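Local coordinates for protein pseudoazurin (Methylobacterium extorquens, PDB 1PMY) that binds a single copper ion and probably serves as an electron carrier in the periplasm, like other small blue copper proteins, at residues M7-P12 against P35-H40; V23-G28 against V66-E71; G39-T44 against T58-E63; G47-G52 against G72-K77; G85-V90 against K109-R114. One frame throughout, in Å; residues are numbered along the deposited sequence.

The five contacts spread over one cupredoxin fold, a beta sandwich of Greek-key type with helices added at its C-terminal end. Interactions 1 and 3 share Gly39 and His40, with centres about 10 Å apart, and both hold the copper ligand His40; interaction 5 joins them there, because Met86 touches His40. Interactions 2 and 4, centres about 11 Å apart, meet through Phe68, Tyr74 and Phe76; centre to centre, interaction 1 is about 23 Å from interaction 2. Along the chain, interaction 3 is nested inside the loop closed by interaction 2, and interaction 5 comes last. Neighbouring strands 72-77 and 87-92 link interactions 4 and 5, so the copper end is continuous with the sandwich core.

Interaction 1. Residues M7-P12 against P35-H40; sequences MLNSGP and PTDKGH. With CU (copper (II) ion), chain B.
Asp37 OD2 accepts two hydrogen bonds, one from Asn9 N at 2.8 Å, nearly straight (172° at the hydrogen), and one from a water that also accepts from Ser10 N. Asn9 N comes to the anti side of the carboxylate, somewhat out of its plane. The Asn9 amide then lies stacked against this carboxylate, the two planes 21° apart. Its OD1 turns to the histidine, taking a short but bent and weak hydrogen bond from His40 NE2 (2.7 Å) at the edge of the ring, while a water ties the same OD1 to Lys38 O. His40 ND1 binds the copper ion at 2.1 Å, so Asn9 is a second-shell residue that probably helps to fix the ring's rotation. Asp37 N closes the backbone link by donating to Met7 O at 3.1 Å. An alanine in place of Asp37 would probably leave Asn9 N without its acceptor and the Asn9 amide without the carboxylate it stacks on. Apolar contacts flank the polar ones: Met7 bends at chi3 (-63°), which swings CE onto Pro35 CA at 3.6 Å, and Leu8 CD2 meets Thr36 CG2 at 3.7 Å. The contact involves strand 2-8 and the corner that follows it, where the loop after strand 30-34 folds over, with strand 17-25 pairing with Leu8 through Val17.

Interaction 2. Residues V23-G28 against V66-E71; sequences VRLKPG and VKFDKE
The Phe68 ring takes Leu25 CD1 obliquely on the rim atoms CD1 and CE1, the closer approach being 3.4 Å from Leu25 CD1 to Phe68 CD1, while the ring of Tyr74 meets it edge-to-face. The Leu25 and Phe68 side chains cross at about a right angle inside the cupredoxin beta sandwich, where Phe68 also touches Ile31, Val90 and Val92. The leucine thus reaches in from the end of strand 17-25, and the phenylalanine from the chain just beyond strand 64-67. A second flat group, the carboxylate of Glu71, lies beside the ring of Pro27: Glu71 OE2 is 3.6 Å from Pro27 CG. Its other oxygen, OE1, is taken up by the backbone N atoms of Asp94 and Lys95, which helps hold the carboxylate at the proline. The backbone bond of the contact is made by Gly28, whose N donates to Phe68 O at 2.8 Å, the angle at the hydrogen 158°. Gly28 has a positive phi of 98°, a conformation natural for glycine. Both its N and its O bond to the 66-71 segment, and Lys67 supplies the second of these bonds. Its chain stays extended as far as CE and then bends at chi4 (52°), which places NZ in the plane of the Gly28 carbonyl, 2.8 Å from Gly28 O.

Interaction 3. Residues G39-T44 against T58-E63; sequences GHNVET and TTVGQE. With CU (copper (II) ion), chain B.
Asn41 carries this contact with the loop 58-63, and its side chain meets a partner at each step outward. CB lies 3.5 Å from Thr58 OG1 and also faces Val60 CG2. CG sits between the backbone N and the carbonyl carbon (chi1 76°), the crowded position, and lies 3.7 Å from Thr58 O, the oxygen that ND2 binds. At the tip the two branches part: ND2 donates to Thr58 O at 2.9 Å, with that oxygen in the amide plane, whereas OD1 accepts from the backbone N of Ala79, the residue after the copper ligand Cys78. OD1 therefore ties the segment of the copper ligand His40, which directly precedes Asn41, to the Cys78 loop, while ND2 holds the 58-63 loop. Such a tie between two ligand-bearing parts is consistent with the rigid metal site of cupredoxins, though the copper itself is not touched by Asn41.

Thr58 also bonds to Val42 twice. Its hydroxyl OG1 takes the hydrogen of Val42 N at 3.0 Å, and its own N donates to Val42 O at 3.0 Å. One residue before Asn41, His40 O accepts a nearly linear bond from Gly61 N at 2.9 Å. Gly61 is the third residue of a type II beta turn from Thr59 to Gln62, where its positive phi fits, and Val60 at the second position lays CG1 on the backbone of Gly39, 3.5 Å from Gly39 C. The loop 58-63, leading into strand 64-67, thus runs roughly antiparallel to the chain entering strand 43-44, which itself pairs with strand 72-77.

Interaction 4. Residues G47-G52 against G72-K77; sequences GMAPDG and GVYGFK
Tyr74 holds CG anti to its own carbonyl carbon (chi1 -71°) and, with chi2 at 78°, turns its ring so that one face meets Pro50. Met48 also places CG anti to its carbonyl carbon, then bends at chi3 (81°), bringing CE to within 4.1 Å of Gly75 CA; nearer its root, Met48 CB lies 3.5 Å from Gly75 N. The proline comes down on the tyrosine as a CH-pi contact: Pro50 CD lies over the centre of the ring, 3.5 Å from the Tyr74 ring centroid, while Pro50 CG reaches the outer end, 3.4 Å from Tyr74 CZ. The hydroxyl beyond CZ is hydrogen-bonded to Lys70 O, so the ring is held from its tip as well as pressed from its face. Alongside, Met48 O collects several donors. Gly75 N gives it a hydrogen bond of 2.8 Å, Tyr74 CA adds a CA-H...O contact at 3.2 Å, and a water bridges it to Gly75 O. That water also sits above one face of the Phe76 ring, toward its rim. The close fit needs glycine: a CB on Gly75 would run into Met48 SD. The loop 47-52 thus lies along strand 72-77, roughly antiparallel to it, on a sandwich layer in which that strand pairs with 43-44 and 87-92; Met48 and Val73 touch Phe119 of helix 109-120, and Val73 packs also on helix 99-103.

Interaction 5. Residues G85-V90 against K109-R114; sequences GMVALV and KLTQKR
Gly85 and Val87 meet one face of helix 109-120, the long C-terminal helix that packs against the cupredoxin sandwich beside its copper-binding end. The polar part rests on Arg114. Its chain is extended from CG to NE (chi3 -174°), which brings NE to within 4.1 Å of Gly85 O. NH1 gives a weak, bent hydrogen bond to Gly85 O at 3.0 Å, the oxygen lying at the edge of the guanidinium near its plane. Further carbonyls from the loop before strand 17-25 share the cation: NH1 also donates to Met16 O and NH2 to Met15 O. A leucine in its place would probably leave the carbonyls of Gly85, Met15 and Met16 without this common donor, and so untie the helix from two loops beside the copper site.

The apolar part is made by Thr111 and Leu110. Thr111 CG2 packs on Val87 CG1 at 3.6 Å, and Leu110 CD1 lies 3.9 Å from Gly85 CA. A CB on Gly85 would strike this leucine methyl; its absence allows the helix to come this close. The next residue, Met86, whose CB points away from the helix, binds the copper through its sulfur. Thr111 OG1, weakly hydrogen-bonded to Tyr82 O, lies 3.1 Å from Gly85 CA.

Interaction 1. Residues M7-P12 against P35-H40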
# COMPACT_ATOMS: atom_id res chain seq x y z
N MET A 7 -0.83 -10.99 -1.61
CA MET A 7 -0.58 -10.49 -3.00
C MET A 7 -1.27 -11.48 -3.96
O MET A 7 -0.82 -12.65 -4.06
CB MET A 7 0.95 -10.40 -3.16
CG MET A 7 1.40 -9.36 -2.12
SD MET A 7 3.19 -9.01 -2.38
CE MET A 7 3.79 -10.65 -2.01
N LEU A 8 -2.33 -11.02 -4.55
CA LEU A 8 -3.20 -11.89 -5.39
C LEU A 8 -3.39 -11.46 -6.85
O LEU A 8 -3.47 -10.33 -7.19
CB LEU A 8 -4.61 -11.91 -4.77
CG LEU A 8 -4.78 -12.39 -3.35
CD1 LEU A 8 -6.06 -11.86 -2.71
CD2 LEU A 8 -4.61 -13.85 -3.20
N ASN A 9 -3.44 -12.53 -7.64
CA ASN A 9 -3.80 -12.38 -9.07
C ASN A 9 -5.29 -11.97 -9.17
O ASN A 9 -5.66 -11.17 -10.09
CB ASN A 9 -3.54 -13.66 -9.83
CG ASN A 9 -2.11 -14.00 -10.02
OD1 ASN A 9 -1.17 -13.18 -9.72
ND2 ASN A 9 -1.84 -15.16 -10.61
N SER A 10 -6.12 -12.58 -8.36
CA SER A 10 -7.59 -12.35 -8.35
C SER A 10 -8.11 -12.30 -6.94
O SER A 10 -7.80 -13.17 -6.11
CB SER A 10 -8.26 -13.37 -9.27
OG SER A 10 -9.60 -12.96 -9.59
N GLY A 11 -8.82 -11.25 -6.58
CA GLY A 11 -9.35 -11.07 -5.20
C GLY A 11 -10.38 -9.96 -5.17
O GLY A 11 -10.90 -9.62 -6.26
N PRO A 12 -10.67 -9.49 -3.97
CA PRO A 12 -11.68 -8.39 -3.81
C PRO A 12 -11.19 -7.16 -4.62
O PRO A 12 -10.06 -6.67 -4.44
CB PRO A 12 -11.60 -8.07 -2.32
CG PRO A 12 -11.15 -9.36 -1.69
CD PRO A 12 -10.13 -9.92 -2.69
N PRO A 35 3.18 -13.88 -0.47
CA PRO A 35 3.16 -14.21 -1.90
C PRO A 35 2.17 -15.33 -2.18
O PRO A 35 2.58 -16.37 -2.73
CB PRO A 35 4.65 -14.57 -2.16
CG PRO A 35 5.06 -15.28 -0.87
CD PRO A 35 4.39 -14.40 0.23
N THR A 36 0.91 -15.15 -1.94
CA THR A 36 -0.20 -16.07 -2.19
C THR A 36 -0.06 -16.56 -3.61
O THR A 36 -0.13 -17.76 -3.98
CB THR A 36 -1.63 -15.56 -1.85
OG1 THR A 36 -1.61 -14.91 -0.56
CG2 THR A 36 -2.72 -16.68 -1.87
N ASP A 37 0.05 -15.56 -4.49
CA ASP A 37 0.32 -15.82 -5.91
C ASP A 37 1.74 -15.24 -6.12
O ASP A 37 2.16 -14.29 -5.43
CB ASP A 37 -0.69 -15.17 -6.82
CG ASP A 37 -2.07 -15.82 -6.78
OD1 ASP A 37 -2.13 -17.04 -6.90
OD2 ASP A 37 -3.08 -15.15 -6.73
N LYS A 38 2.46 -15.85 -7.00
CA LYS A 38 3.82 -15.43 -7.35
C LYS A 38 3.73 -14.19 -8.28
O LYS A 38 2.71 -13.95 -8.92
CB LYS A 38 4.38 -16.63 -8.17
CG LYS A 38 5.12 -16.38 -9.41
CD LYS A 38 5.11 -17.31 -10.56
CE LYS A 38 3.68 -17.68 -11.04
NZ LYS A 38 3.28 -16.80 -12.19
N GLY A 39 4.91 -13.58 -8.41
CA GLY A 39 5.04 -12.48 -9.39
C GLY A 39 4.60 -11.10 -8.85
O GLY A 39 4.38 -10.25 -9.70
N HIS A 40 4.44 -10.96 -7.58
CA HIS A 40 4.06 -9.65 -6.98
C HIS A 40 5.16 -9.12 -6.10
O HIS A 40 5.95 -9.93 -5.57
CB HIS A 40 2.70 -9.74 -6.31
CG HIS A 40 1.58 -10.22 -7.14
ND1 HIS A 40 0.90 -9.62 -8.17
CD2 HIS A 40 0.99 -11.47 -7.03
CE1 HIS A 40 -0.03 -10.39 -8.64
NE2 HIS A 40 -0.01 -11.50 -7.95
CU CU B . 1.47 -7.68 -8.61
O HOH W 1 1.12 -12.61 -10.89
O HOH W 2 1.12 -15.77 -10.79
O HOH W 3 -5.59 -15.43 -7.08

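Interaction 2. Residues V23-G28 against V66-E71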
# COMPACT_ATOMS: atom_id res chain seq x y z
N VAL A 23 -5.15 -0.79 5.13
CA VAL A 23 -4.64 -1.23 6.41
C VAL A 23 -4.49 -0.09 7.42
O VAL A 23 -3.73 0.86 7.15
CB VAL A 23 -3.23 -1.95 6.23
CG1 VAL A 23 -2.84 -2.55 7.59
CG2 VAL A 23 -3.35 -3.12 5.22
N ARG A 24 -5.07 -0.27 8.59
CA ARG A 24 -4.94 0.71 9.71
C ARG A 24 -3.96 0.17 10.73
O ARG A 24 -4.24 -0.97 11.17
CB ARG A 24 -6.29 1.11 10.25
CG ARG A 24 -7.25 1.69 9.22
CD ARG A 24 -8.62 1.97 9.81
NE ARG A 24 -9.69 1.84 8.77
CZ ARG A 24 -10.25 2.89 8.19
NH1 ARG A 24 -9.94 4.14 8.55
NH2 ARG A 24 -11.13 2.74 7.18
N LEU A 25 -2.89 0.80 11.07
CA LEU A 25 -1.85 0.31 11.98
C LEU A 25 -1.55 1.40 13.02
O LEU A 25 -1.83 2.55 12.82
CB LEU A 25 -0.51 0.19 11.17
CG LEU A 25 -0.45 -0.87 10.07
CD1 LEU A 25 0.98 -0.98 9.55
CD2 LEU A 25 -0.84 -2.22 10.62
N LYS A 26 -0.84 0.94 14.03
CA LYS A 26 -0.32 1.78 15.09
C LYS A 26 1.19 1.82 14.86
O LYS A 26 1.69 0.89 14.21
CB LYS A 26 -0.52 1.16 16.49
CG LYS A 26 -2.04 1.16 16.83
CD LYS A 26 -2.21 1.73 18.23
CE LYS A 26 -1.73 3.22 18.33
NZ LYS A 26 -1.41 3.45 19.80
N PRO A 27 1.82 2.87 15.35
CA PRO A 27 3.28 2.98 15.21
C PRO A 27 3.88 1.74 15.90
O PRO A 27 3.46 1.33 17.00
CB PRO A 27 3.61 4.30 15.90
CG PRO A 27 2.36 4.93 16.31
CD PRO A 27 1.24 3.96 16.15
N GLY A 28 4.88 1.15 15.27
CA GLY A 28 5.55 -0.08 15.78
C GLY A 28 4.97 -1.31 15.06
O GLY A 28 5.69 -2.32 15.04
N VAL A 66 7.42 -5.28 6.49
CA VAL A 66 7.73 -3.85 6.57
C VAL A 66 7.26 -3.36 7.95
O VAL A 66 6.07 -3.48 8.29
CB VAL A 66 7.01 -3.05 5.43
CG1 VAL A 66 7.37 -1.53 5.50
CG2 VAL A 66 7.45 -3.64 4.08
N LYS A 67 8.22 -2.82 8.70
CA LYS A 67 7.88 -2.27 10.03
C LYS A 67 7.61 -0.76 9.81
O LYS A 67 8.28 -0.11 8.90
CB LYS A 67 8.92 -2.60 11.08
CG LYS A 67 8.48 -2.32 12.52
CD LYS A 67 9.57 -2.76 13.45
CE LYS A 67 9.43 -2.76 14.94
NZ LYS A 67 8.19 -3.48 15.31
N PHE A 68 6.65 -0.24 10.54
CA PHE A 68 6.23 1.14 10.40
C PHE A 68 6.46 1.92 11.69
O PHE A 68 5.83 1.58 12.72
CB PHE A 68 4.78 1.26 9.99
CG PHE A 68 4.47 0.72 8.65
CD1 PHE A 68 4.21 -0.62 8.40
CD2 PHE A 68 4.37 1.64 7.59
CE1 PHE A 68 3.91 -1.07 7.11
CE2 PHE A 68 4.09 1.22 6.30
CZ PHE A 68 3.86 -0.12 6.04
N ASP A 69 7.25 2.99 11.61
CA ASP A 69 7.41 3.81 12.80
C ASP A 69 6.86 5.21 12.66
O ASP A 69 6.29 5.71 13.65
CB ASP A 69 8.84 3.71 13.36
CG ASP A 69 9.68 4.49 12.34
OD1 ASP A 69 9.75 4.00 11.20
OD2 ASP A 69 10.13 5.63 12.71
N LYS A 70 6.99 5.82 11.50
CA LYS A 70 6.52 7.21 11.32
C LYS A 70 5.04 7.18 11.12
O LYS A 70 4.57 6.36 10.26
CB LYS A 70 7.16 7.86 10.10
CG LYS A 70 8.68 7.75 9.98
CD LYS A 70 9.35 8.85 10.79
CE LYS A 70 10.89 8.50 10.80
NZ LYS A 70 11.54 9.67 11.46
N GLU A 71 4.27 7.99 11.75
CA GLU A 71 2.79 8.04 11.50
C GLU A 71 2.48 8.77 10.18
O GLU A 71 3.29 9.62 9.72
CB GLU A 71 2.13 8.81 12.64
CG GLU A 71 2.28 8.07 14.01
CD GLU A 71 1.33 8.73 14.99
OE1 GLU A 71 0.43 9.48 14.71
OE2 GLU A 71 1.54 8.41 16.14

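Interaction 3. Residues G39-T44 against T58-E63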
# COMPACT_ATOMS: atom_id res chain seq x y z
N GLY A 39 4.91 -13.58 -8.41
CA GLY A 39 5.04 -12.48 -9.39
C GLY A 39 4.60 -11.10 -8.85
O GLY A 39 4.38 -10.25 -9.70
N HIS A 40 4.44 -10.96 -7.58
CA HIS A 40 4.06 -9.65 -6.98
C HIS A 40 5.16 -9.12 -6.10
O HIS A 40 5.95 -9.93 -5.57
CB HIS A 40 2.70 -9.74 -6.31
CG HIS A 40 1.58 -10.22 -7.14
ND1 HIS A 40 0.90 -9.62 -8.17
CD2 HIS A 40 0.99 -11.47 -7.03
CE1 HIS A 40 -0.03 -10.39 -8.64
NE2 HIS A 40 -0.01 -11.50 -7.95
N ASN A 41 5.19 -7.79 -5.94
CA ASN A 41 6.13 -7.19 -4.93
C ASN A 41 5.35 -6.02 -4.28
O ASN A 41 4.21 -5.74 -4.65
CB ASN A 41 7.50 -6.85 -5.36
CG ASN A 41 7.60 -5.56 -6.20
OD1 ASN A 41 6.51 -5.15 -6.67
ND2 ASN A 41 8.79 -4.99 -6.06
N VAL A 42 6.13 -5.29 -3.50
CA VAL A 42 5.65 -4.08 -2.83
C VAL A 42 6.76 -2.99 -2.98
O VAL A 42 7.98 -3.23 -2.78
CB VAL A 42 5.44 -4.39 -1.29
CG1 VAL A 42 4.76 -3.13 -0.70
CG2 VAL A 42 4.38 -5.52 -1.15
N GLU A 43 6.27 -1.84 -3.38
CA GLU A 43 7.25 -0.71 -3.56
C GLU A 43 6.55 0.57 -3.22
O GLU A 43 5.33 0.79 -3.55
CB GLU A 43 7.85 -0.65 -4.97
CG GLU A 43 8.82 0.50 -5.23
CD GLU A 43 9.56 0.49 -6.54
OE1 GLU A 43 9.36 -0.48 -7.25
OE2 GLU A 43 10.36 1.38 -6.83
N THR A 44 7.31 1.42 -2.57
CA THR A 44 6.74 2.77 -2.22
C THR A 44 6.29 3.48 -3.54
O THR A 44 7.01 3.33 -4.57
CB THR A 44 7.96 3.62 -1.66
OG1 THR A 44 8.39 2.94 -0.44
CG2 THR A 44 7.67 5.12 -1.42
N THR A 58 10.68 -4.44 -2.43
CA THR A 58 10.83 -5.85 -2.14
C THR A 58 11.10 -6.66 -3.41
O THR A 58 10.88 -6.17 -4.49
CB THR A 58 9.65 -6.44 -1.24
OG1 THR A 58 8.38 -6.46 -1.99
CG2 THR A 58 9.48 -5.50 0.00
N THR A 59 11.56 -7.87 -3.16
CA THR A 59 11.84 -8.85 -4.24
C THR A 59 10.58 -9.61 -4.57
O THR A 59 9.70 -10.06 -3.81
CB THR A 59 12.95 -9.87 -3.74
OG1 THR A 59 14.09 -9.04 -3.42
CG2 THR A 59 13.21 -10.90 -4.86
N VAL A 60 10.40 -9.60 -5.92
CA VAL A 60 9.25 -10.25 -6.51
C VAL A 60 9.11 -11.74 -6.09
O VAL A 60 10.12 -12.47 -6.11
CB VAL A 60 9.18 -9.97 -7.99
CG1 VAL A 60 8.09 -10.85 -8.64
CG2 VAL A 60 8.95 -8.53 -8.38
N GLY A 61 7.90 -12.08 -5.71
CA GLY A 61 7.56 -13.47 -5.33
C GLY A 61 8.01 -13.91 -3.95
O GLY A 61 7.81 -15.10 -3.59
N GLN A 62 8.57 -13.00 -3.14
CA GLN A 62 9.01 -13.35 -1.77
C GLN A 62 8.10 -12.74 -0.72
O GLN A 62 7.54 -11.61 -0.86
CB GLN A 62 10.42 -12.76 -1.49
CG GLN A 62 11.46 -13.43 -2.34
CD GLN A 62 12.87 -13.28 -1.86
OE1 GLN A 62 13.75 -13.93 -2.46
NE2 GLN A 62 13.23 -12.43 -0.90
N GLU A 63 8.06 -13.43 0.45
CA GLU A 63 7.28 -12.84 1.59
C GLU A 63 8.16 -11.64 2.02
O GLU A 63 9.44 -11.72 1.82
CB GLU A 63 7.44 -13.71 2.82
CG GLU A 63 7.09 -15.13 2.85
CD GLU A 63 6.46 -15.64 4.15
OE1 GLU A 63 6.79 -15.08 5.22
OE2 GLU A 63 5.65 -16.54 4.02
CU CU B . 1.47 -7.68 -8.61

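Interaction 4. Residues G47-G52 against G72-K77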
# COMPACT_ATOMS: atom_id res chain seq x y z
N GLY A 47 6.02 10.21 -3.24
CA GLY A 47 5.09 11.30 -2.98
C GLY A 47 3.93 10.75 -2.12
O GLY A 47 3.09 11.59 -1.70
N MET A 48 4.00 9.45 -1.79
CA MET A 48 2.91 8.88 -0.96
C MET A 48 3.54 8.25 0.31
O MET A 48 3.39 7.04 0.57
CB MET A 48 1.96 7.88 -1.66
CG MET A 48 1.28 8.47 -2.83
SD MET A 48 0.19 7.27 -3.65
CE MET A 48 -1.25 7.42 -2.56
N ALA A 49 4.22 9.09 1.10
CA ALA A 49 4.86 8.62 2.35
C ALA A 49 5.25 9.79 3.25
O ALA A 49 5.70 10.82 2.70
CB ALA A 49 6.11 7.79 2.06
N PRO A 50 5.18 9.58 4.55
CA PRO A 50 5.60 10.69 5.45
C PRO A 50 7.09 10.86 5.28
O PRO A 50 7.88 10.00 4.91
CB PRO A 50 5.06 10.27 6.79
CG PRO A 50 5.09 8.77 6.75
CD PRO A 50 4.71 8.41 5.28
N ASP A 51 7.53 12.11 5.52
CA ASP A 51 8.96 12.45 5.35
C ASP A 51 9.73 11.70 6.41
O ASP A 51 9.18 11.55 7.51
CB ASP A 51 9.22 13.93 5.13
CG ASP A 51 8.56 14.81 6.12
OD1 ASP A 51 8.58 14.37 7.32
OD2 ASP A 51 8.01 15.90 5.73
N GLY A 52 10.85 11.14 6.00
CA GLY A 52 11.61 10.33 7.01
C GLY A 52 11.40 8.85 6.88
O GLY A 52 12.26 8.09 7.40
N GLY A 72 1.34 8.47 9.60
CA GLY A 72 0.96 9.12 8.33
C GLY A 72 0.41 8.08 7.35
O GLY A 72 0.10 6.95 7.71
N VAL A 73 0.24 8.54 6.12
CA VAL A 73 -0.36 7.88 5.00
C VAL A 73 0.70 7.40 4.00
O VAL A 73 1.62 8.19 3.65
CB VAL A 73 -1.30 8.92 4.26
CG1 VAL A 73 -2.09 8.26 3.15
CG2 VAL A 73 -2.34 9.40 5.33
N TYR A 74 0.63 6.12 3.68
CA TYR A 74 1.64 5.49 2.78
C TYR A 74 0.89 4.88 1.57
O TYR A 74 -0.16 4.22 1.83
CB TYR A 74 2.24 4.31 3.54
CG TYR A 74 3.14 4.68 4.69
CD1 TYR A 74 2.58 5.10 5.92
CD2 TYR A 74 4.52 4.64 4.54
CE1 TYR A 74 3.49 5.39 6.98
CE2 TYR A 74 5.39 4.96 5.58
CZ TYR A 74 4.84 5.34 6.82
OH TYR A 74 5.70 5.58 7.88
N GLY A 75 1.42 5.03 0.37
CA GLY A 75 0.79 4.33 -0.78
C GLY A 75 1.91 3.36 -1.30
O GLY A 75 3.09 3.81 -1.25
N PHE A 76 1.41 2.17 -1.59
CA PHE A 76 2.37 1.16 -2.10
C PHE A 76 1.77 0.61 -3.41
O PHE A 76 0.56 0.50 -3.48
CB PHE A 76 2.52 -0.01 -1.11
CG PHE A 76 3.21 0.33 0.19
CD1 PHE A 76 4.56 0.56 0.13
CD2 PHE A 76 2.47 0.56 1.36
CE1 PHE A 76 5.24 0.95 1.30
CE2 PHE A 76 3.13 0.87 2.55
CZ PHE A 76 4.50 1.07 2.47
N LYS A 77 2.67 0.25 -4.28
CA LYS A 77 2.30 -0.40 -5.55
C LYS A 77 3.02 -1.77 -5.55
O LYS A 77 3.97 -2.08 -4.86
CB LYS A 77 2.88 0.47 -6.72
CG LYS A 77 4.37 0.59 -6.90
CD LYS A 77 4.67 1.39 -8.21
CE LYS A 77 6.16 1.64 -8.26
NZ LYS A 77 6.39 2.35 -9.59
O HOH W 4 4.85 4.56 0.92

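Interaction 5. Residues G85-V90 against K109-R114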
# COMPACT_ATOMS: atom_id res chain seq x y z
N GLY A 85 -3.39 -1.37 -11.62
CA GLY A 85 -4.05 -0.94 -10.41
C GLY A 85 -3.70 -1.72 -9.15
O GLY A 85 -4.50 -1.59 -8.18
N MET A 86 -2.56 -2.41 -9.12
CA MET A 86 -2.28 -3.16 -7.83
C MET A 86 -1.59 -2.22 -6.85
O MET A 86 -0.36 -1.98 -6.95
CB MET A 86 -1.37 -4.36 -8.16
CG MET A 86 -1.48 -5.31 -6.94
SD MET A 86 -0.81 -6.97 -7.44
CE MET A 86 -0.55 -7.63 -5.77
N VAL A 87 -2.34 -1.62 -5.97
CA VAL A 87 -1.97 -0.63 -4.98
C VAL A 87 -2.61 -0.88 -3.63
O VAL A 87 -3.69 -1.51 -3.60
CB VAL A 87 -2.28 0.83 -5.52
CG1 VAL A 87 -1.37 1.15 -6.70
CG2 VAL A 87 -3.76 0.93 -5.92
N ALA A 88 -2.05 -0.38 -2.59
CA ALA A 88 -2.58 -0.46 -1.25
C ALA A 88 -2.25 0.90 -0.54
O ALA A 88 -1.25 1.57 -0.84
CB ALA A 88 -1.85 -1.56 -0.48
N LEU A 89 -3.08 1.09 0.48
CA LEU A 89 -2.92 2.31 1.32
C LEU A 89 -2.79 1.87 2.79
O LEU A 89 -3.64 1.04 3.25
CB LEU A 89 -4.12 3.18 0.98
CG LEU A 89 -4.17 4.55 1.58
CD1 LEU A 89 -3.13 5.42 0.85
CD2 LEU A 89 -5.58 5.13 1.23
N VAL A 90 -1.79 2.40 3.42
CA VAL A 90 -1.43 2.14 4.82
C VAL A 90 -1.56 3.41 5.64
O VAL A 90 -0.89 4.40 5.29
CB VAL A 90 -0.03 1.47 4.99
CG1 VAL A 90 0.32 1.19 6.43
CG2 VAL A 90 0.00 0.22 4.09
N LYS A 109 -6.23 6.06 -14.80
CA LYS A 109 -7.64 5.98 -14.52
C LYS A 109 -8.04 4.82 -13.60
O LYS A 109 -8.72 5.01 -12.57
CB LYS A 109 -8.49 5.99 -15.79
CG LYS A 109 -9.97 6.22 -15.44
CD LYS A 109 -10.89 6.07 -16.61
CE LYS A 109 -12.04 7.06 -16.69
NZ LYS A 109 -12.55 7.50 -15.36
N LEU A 110 -7.60 3.65 -13.98
CA LEU A 110 -7.84 2.37 -13.30
C LEU A 110 -7.31 2.34 -11.91
O LEU A 110 -8.08 1.96 -10.96
CB LEU A 110 -7.55 1.32 -14.32
CG LEU A 110 -6.89 0.04 -14.20
CD1 LEU A 110 -7.05 -0.75 -12.90
CD2 LEU A 110 -7.39 -0.82 -15.41
N THR A 111 -6.09 2.81 -11.67
CA THR A 111 -5.48 2.86 -10.34
C THR A 111 -6.20 3.93 -9.51
O THR A 111 -6.43 3.72 -8.31
CB THR A 111 -3.94 3.17 -10.36
OG1 THR A 111 -3.37 2.01 -11.16
CG2 THR A 111 -3.23 3.22 -9.04
N GLN A 112 -6.51 5.06 -10.11
CA GLN A 112 -7.17 6.18 -9.43
C GLN A 112 -8.53 5.69 -8.84
O GLN A 112 -8.90 6.04 -7.70
CB GLN A 112 -7.44 7.41 -10.31
CG GLN A 112 -7.82 8.68 -9.53
CD GLN A 112 -6.84 9.09 -8.45
OE1 GLN A 112 -5.66 9.38 -8.66
NE2 GLN A 112 -7.16 9.00 -7.16
N LYS A 113 -9.20 4.91 -9.67
CA LYS A 113 -10.55 4.46 -9.30
C LYS A 113 -10.48 3.53 -8.13
O LYS A 113 -11.54 3.38 -7.41
CB LYS A 113 -11.33 3.91 -10.47
CG LYS A 113 -11.63 4.88 -11.60
CD LYS A 113 -11.78 6.31 -11.15
CE LYS A 113 -13.10 6.59 -10.48
NZ LYS A 113 -13.71 7.83 -11.18
N ARG A 114 -9.37 2.85 -8.02
CA ARG A 114 -9.18 1.93 -6.88
C ARG A 114 -8.86 2.69 -5.62
O ARG A 114 -9.27 2.27 -4.52
CB ARG A 114 -8.08 0.91 -7.22
CG ARG A 114 -8.78 -0.22 -8.02
CD ARG A 114 -7.83 -1.37 -8.07
NE ARG A 114 -8.41 -2.41 -8.95
CZ ARG A 114 -7.73 -3.52 -9.22
NH1 ARG A 114 -6.48 -3.73 -8.76
NH2 ARG A 114 -8.39 -4.46 -9.87